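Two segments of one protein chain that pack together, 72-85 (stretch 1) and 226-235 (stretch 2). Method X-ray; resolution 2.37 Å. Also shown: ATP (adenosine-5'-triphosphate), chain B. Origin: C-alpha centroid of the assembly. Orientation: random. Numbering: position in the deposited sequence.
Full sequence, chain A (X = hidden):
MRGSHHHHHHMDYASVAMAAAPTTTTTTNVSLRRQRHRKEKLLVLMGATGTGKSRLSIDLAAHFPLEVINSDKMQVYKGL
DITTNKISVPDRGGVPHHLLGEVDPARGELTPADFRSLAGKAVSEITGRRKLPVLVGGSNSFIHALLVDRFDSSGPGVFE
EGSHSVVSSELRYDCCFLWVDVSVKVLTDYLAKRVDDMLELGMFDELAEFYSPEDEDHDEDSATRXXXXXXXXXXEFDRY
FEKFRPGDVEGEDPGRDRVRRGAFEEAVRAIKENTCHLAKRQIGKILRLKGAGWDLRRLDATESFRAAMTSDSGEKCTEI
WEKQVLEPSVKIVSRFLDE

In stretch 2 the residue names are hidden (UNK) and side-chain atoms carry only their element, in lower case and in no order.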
# COMPACT_ATOMS: atom_id res chain seq x y z
N ASP A 72 2.86 -2.72 -4.36
CA ASP A 72 1.88 -3.16 -3.37
C ASP A 72 1.05 -4.27 -4.08
O ASP A 72 0.47 -4.07 -5.14
CB ASP A 72 1.05 -1.96 -2.96
CG ASP A 72 -0.06 -2.31 -2.04
OD1 ASP A 72 -0.91 -3.13 -2.42
OD2 ASP A 72 -0.10 -1.74 -0.93
N LYS A 73 1.06 -5.46 -3.54
CA LYS A 73 0.39 -6.56 -4.21
C LYS A 73 -1.15 -6.54 -4.30
O LYS A 73 -1.72 -7.27 -5.11
CB LYS A 73 0.89 -7.91 -3.65
CG LYS A 73 0.37 -8.31 -2.29
CD LYS A 73 0.91 -9.71 -1.92
CE LYS A 73 0.06 -10.37 -0.82
NZ LYS A 73 0.51 -11.70 -0.43
N MET A 74 -1.82 -5.72 -3.49
CA MET A 74 -3.27 -5.61 -3.60
C MET A 74 -3.60 -4.54 -4.65
O MET A 74 -4.55 -4.66 -5.42
CB MET A 74 -3.91 -5.24 -2.24
CG MET A 74 -3.97 -6.40 -1.23
SD MET A 74 -4.91 -7.84 -1.94
CE MET A 74 -3.59 -8.94 -2.23
N GLN A 75 -2.77 -3.50 -4.70
CA GLN A 75 -2.95 -2.38 -5.60
C GLN A 75 -2.73 -2.69 -7.06
O GLN A 75 -2.97 -1.82 -7.90
CB GLN A 75 -2.05 -1.22 -5.18
CG GLN A 75 -2.51 -0.58 -3.89
CD GLN A 75 -1.85 0.73 -3.59
OE1 GLN A 75 -1.09 1.25 -4.37
NE2 GLN A 75 -2.16 1.27 -2.45
N VAL A 76 -2.29 -3.91 -7.37
CA VAL A 76 -2.02 -4.25 -8.74
C VAL A 76 -3.34 -4.57 -9.42
O VAL A 76 -3.43 -4.49 -10.62
CB VAL A 76 -1.05 -5.52 -8.92
CG1 VAL A 76 0.31 -5.21 -8.38
CG2 VAL A 76 -1.60 -6.79 -8.20
N TYR A 77 -4.37 -4.88 -8.64
CA TYR A 77 -5.65 -5.27 -9.20
C TYR A 77 -6.54 -4.10 -9.44
O TYR A 77 -6.50 -3.16 -8.67
CB TYR A 77 -6.38 -6.21 -8.26
CG TYR A 77 -5.60 -7.46 -7.91
CD1 TYR A 77 -5.38 -8.45 -8.86
CD2 TYR A 77 -5.05 -7.63 -6.65
CE1 TYR A 77 -4.62 -9.57 -8.55
CE2 TYR A 77 -4.30 -8.74 -6.33
CZ TYR A 77 -4.09 -9.71 -7.27
OH TYR A 77 -3.33 -10.79 -6.98
N LYS A 78 -7.33 -4.14 -10.52
CA LYS A 78 -8.30 -3.08 -10.81
C LYS A 78 -9.38 -3.33 -9.77
O LYS A 78 -9.76 -4.48 -9.52
CB LYS A 78 -8.92 -3.27 -12.20
CG LYS A 78 -7.94 -3.72 -13.29
CD LYS A 78 -8.67 -4.22 -14.52
CE LYS A 78 -9.69 -5.31 -14.12
NZ LYS A 78 -10.93 -5.48 -15.01
N GLY A 79 -9.90 -2.30 -9.14
CA GLY A 79 -10.94 -2.57 -8.17
C GLY A 79 -10.60 -2.10 -6.76
O GLY A 79 -9.40 -1.92 -6.42
N LEU A 80 -11.66 -1.90 -5.96
CA LEU A 80 -11.57 -1.44 -4.58
C LEU A 80 -10.53 -0.37 -4.42
O LEU A 80 -9.69 -0.46 -3.54
CB LEU A 80 -11.23 -2.61 -3.64
CG LEU A 80 -12.13 -3.87 -3.71
CD1 LEU A 80 -11.54 -4.93 -2.78
CD2 LEU A 80 -13.57 -3.59 -3.34
N ASP A 81 -10.59 0.64 -5.27
CA ASP A 81 -9.66 1.73 -5.25
C ASP A 81 -9.57 2.35 -3.86
O ASP A 81 -8.46 2.71 -3.40
CB ASP A 81 -10.05 2.77 -6.30
CG ASP A 81 -9.96 2.23 -7.76
OD1 ASP A 81 -9.21 1.28 -8.02
OD2 ASP A 81 -10.61 2.76 -8.67
N ILE A 82 -10.71 2.44 -3.16
CA ILE A 82 -10.72 3.00 -1.79
C ILE A 82 -10.11 2.05 -0.79
O ILE A 82 -9.15 2.38 -0.13
CB ILE A 82 -12.17 3.34 -1.29
CG1 ILE A 82 -12.73 4.51 -2.09
CG2 ILE A 82 -12.17 3.77 0.23
CD1 ILE A 82 -14.25 4.71 -1.87
N THR A 83 -10.68 0.85 -0.72
CA THR A 83 -10.23 -0.18 0.19
C THR A 83 -8.73 -0.46 0.11
O THR A 83 -8.10 -0.67 1.14
CB THR A 83 -11.05 -1.52 -0.00
OG1 THR A 83 -12.47 -1.27 0.12
CG2 THR A 83 -10.64 -2.55 1.08
N THR A 84 -8.17 -0.41 -1.10
CA THR A 84 -6.76 -0.71 -1.28
C THR A 84 -5.83 0.46 -1.10
O THR A 84 -4.62 0.27 -1.10
CB THR A 84 -6.44 -1.41 -2.66
OG1 THR A 84 -6.96 -0.65 -3.74
CG2 THR A 84 -6.99 -2.86 -2.70
N ASN A 85 -6.42 1.64 -0.91
CA ASN A 85 -5.74 2.88 -0.69
C ASN A 85 -4.91 3.29 -1.91
O ASN A 85 -3.74 3.70 -1.77
CB ASN A 85 -4.86 2.78 0.55
CG ASN A 85 -5.59 2.06 1.76
OD1 ASN A 85 -5.34 0.83 2.05
ND2 ASN A 85 -6.45 2.80 2.47
N UNK A 226 -7.51 -15.66 -1.81
CA UNK A 226 -6.70 -15.48 -2.99
C UNK A 226 -6.94 -14.13 -3.67
O UNK A 226 -8.06 -13.68 -3.81
c UNK A 226 -8.39 -16.82 -4.29
c UNK A 226 -6.93 -16.67 -3.99
o UNK A 226 -6.24 -16.40 -5.22
N UNK A 227 -5.82 -13.49 -4.05
CA UNK A 227 -5.83 -12.23 -4.77
C UNK A 227 -6.44 -11.02 -4.03
O UNK A 227 -6.27 -10.87 -2.79
N UNK A 228 -7.13 -10.18 -4.82
CA UNK A 228 -7.79 -8.98 -4.29
C UNK A 228 -8.72 -9.30 -3.10
O UNK A 228 -8.97 -8.46 -2.27
c UNK A 228 -9.21 -6.94 -4.93
c UNK A 228 -8.11 -6.05 -4.48
c UNK A 228 -9.97 -6.24 -6.02
c UNK A 228 -8.60 -8.27 -5.38
N UNK A 229 -9.20 -10.54 -3.01
CA UNK A 229 -10.09 -10.86 -1.91
C UNK A 229 -9.33 -10.96 -0.57
O UNK A 229 -9.94 -11.12 0.47
c UNK A 229 -11.87 -11.86 -3.36
c UNK A 229 -12.96 -12.91 -3.50
n UNK A 229 -13.68 -13.13 -2.25
n UNK A 229 -14.96 -11.17 -2.34
c UNK A 229 -10.91 -12.12 -2.24
n UNK A 229 -15.05 -12.56 -0.51
c UNK A 229 -14.59 -12.30 -1.72
N UNK A 230 -8.00 -10.87 -0.61
CA UNK A 230 -7.17 -10.85 0.59
C UNK A 230 -7.09 -9.44 1.24
O UNK A 230 -6.74 -9.35 2.41
c UNK A 230 -5.53 -12.63 -0.23
c UNK A 230 -4.07 -12.86 -0.53
n UNK A 230 -1.93 -13.57 0.46
c UNK A 230 -3.41 -13.53 0.65
c UNK A 230 -5.72 -11.22 0.28
N UNK A 231 -7.40 -8.38 0.50
CA UNK A 231 -7.33 -6.99 0.95
C UNK A 231 -7.93 -6.77 2.31
O UNK A 231 -9.01 -7.27 2.56
c UNK A 231 -8.02 -6.10 -0.08
N UNK A 232 -7.26 -6.03 3.21
CA UNK A 232 -7.86 -5.82 4.54
C UNK A 232 -9.17 -5.05 4.31
O UNK A 232 -9.22 -4.08 3.55
c UNK A 232 -7.66 -4.90 6.86
c UNK A 232 -6.98 -4.98 5.53
c UNK A 232 -5.61 -5.61 5.76
c UNK A 232 -5.68 -6.92 6.26
N UNK A 233 -10.25 -5.52 4.95
CA UNK A 233 -11.55 -4.91 4.77
C UNK A 233 -12.51 -5.88 4.13
O UNK A 233 -13.70 -5.98 4.49
N UNK A 234 -12.00 -6.67 3.20
CA UNK A 234 -12.94 -7.58 2.57
C UNK A 234 -13.45 -8.70 3.46
O UNK A 234 -14.62 -8.94 3.53
c UNK A 234 -13.43 -9.06 0.71
c UNK A 234 -11.83 -7.18 0.37
c UNK A 234 -12.37 -8.23 1.33
N UNK A 235 -12.55 -9.44 4.11
CA UNK A 235 -12.95 -10.56 4.99
C UNK A 235 -13.77 -10.07 6.19
O UNK A 235 -14.75 -10.72 6.57
c UNK A 235 -11.11 -9.11 4.25
c UNK A 235 -10.49 -10.44 4.61
c UNK A 235 -11.62 -11.20 5.44
PG ATP B . 2.74 -11.90 2.75
O1G ATP B . 3.50 -12.62 1.68
O2G ATP B . 1.17 -12.30 2.58
O3G ATP B . 3.23 -12.37 4.21
PB ATP B . 3.71 -9.70 1.41
O1B ATP B . 5.11 -9.49 1.66
O2B ATP B . 3.57 -10.71 0.24
O3B ATP B . 2.97 -10.25 2.71
PA ATP B . 2.19 -7.39 1.97
O1A ATP B . 2.74 -7.30 3.31
O2A ATP B . 2.17 -5.87 1.38
O3A ATP B . 3.09 -8.28 0.91
O5' ATP B . 0.63 -7.84 1.95
C5' ATP B . 0.33 -8.87 2.84
C4' ATP B . -1.16 -8.80 3.11
O4' ATP B . -1.47 -7.51 3.66
C3' ATP B . -2.05 -8.90 1.84
O3' ATP B . -2.33 -10.26 1.53
C2' ATP B . -3.29 -8.09 2.25
O2' ATP B . -4.18 -8.90 2.94
C1' ATP B . -2.76 -7.00 3.15
N9 ATP B . -2.58 -5.74 2.39
C8 ATP B . -1.39 -5.27 1.82
N7 ATP B . -1.60 -4.17 1.13
C5 ATP B . -2.92 -3.85 1.21
C6 ATP B . -3.77 -2.80 0.68
N6 ATP B . -3.30 -1.79 -0.12
N1 ATP B . -5.09 -2.83 1.00
C2 ATP B . -5.59 -3.78 1.77
N3 ATP B . -4.85 -4.77 2.28
C4 ATP B . -3.55 -4.85 2.03
O HOH W 1 -8.21 -1.57 4.09

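Position 226 carries three side-chain atoms, one carbon bearing an oxygen and another carbon, and none of them touches stretch 1. That fork is threonine. Thr226 points away from stretch 1.

Position 227 has no side-chain atoms, and its backbone meets Tyr77 and Met74, so it is glycine. Its positive phi of 64° favours that choice. Tyr77 OH lies 3.6 Å from Gly227 CA, while Met74 CE lies 3.3 Å from Gly227 O.

At 228 four carbons, forked at the second, pack against Leu80, Tyr77 and Thr84: leucine. Leu228 is the hub, with the largest area covered by the other stretch. Its CG sits 3.8 Å from Leu80 CD1, its CD1 3.8 Å from Thr84 CG2, and its CB 3.8 Å from Tyr77 CD2; its backbone N lies over one face of the tyrosine ring. The absent side chain of Gly79 matters here, since an ideal CB there would fall 3.3 Å from Leu228 CD2.

Position 229 shows three carbons, a nitrogen, then a carbon carrying two more nitrogens, all clear of stretch 1: arginine. Arg229 points away from stretch 1; its guanidinium is hydrogen-bonded elsewhere in the structure.

Position 230 has four carbons in a row ending in a nitrogen that comes close to Lys73, a lysine. Lys230 NZ lies 3.2 Å from Lys73 NZ, two donors that cannot bond to each other. The ATP phosphates offset some of this charge, for Lys73 NZ donates to O2G of ATP at 3.1 Å.

The single carbon at 231, its CB, rests 4.0 Å from Met74 SD: alanine. Ala231 N lies 3.5 Å from the same sulfur.

At 232 four carbons fork at the first, one arm two carbons long, and stay 6.3 Å or more from stretch 1: isoleucine. The backbone does the work: Ile232 O lies 3.2 Å from Thr83 CG2, and one water donates to both Ile232 O and Thr83 O.

Position 233 is bare, its CA near Thr83, hence glycine, at the N-cap of a helix. An ideal CB on Gly233 would come 3.2 Å from Thr83 CG2 and jam against the preceding carbonyl.

One carbon carrying two more at 234, in contact with Leu80, is valine; Val234 CG2 meets Leu80 CD1 at 3.9 Å.

At 235 three carbons close a ring onto the backbone N, out of reach of stretch 1: proline.

No direct hydrogen bond joins the stretches. Apolar packing around Leu228 holds them, and ATP bridges them: its N6 donates to Thr84 O (2.6 Å), while Ile232 N donates to its N3 (2.9 Å).

Stretch 2 (226-235) TGLRKAIGVP
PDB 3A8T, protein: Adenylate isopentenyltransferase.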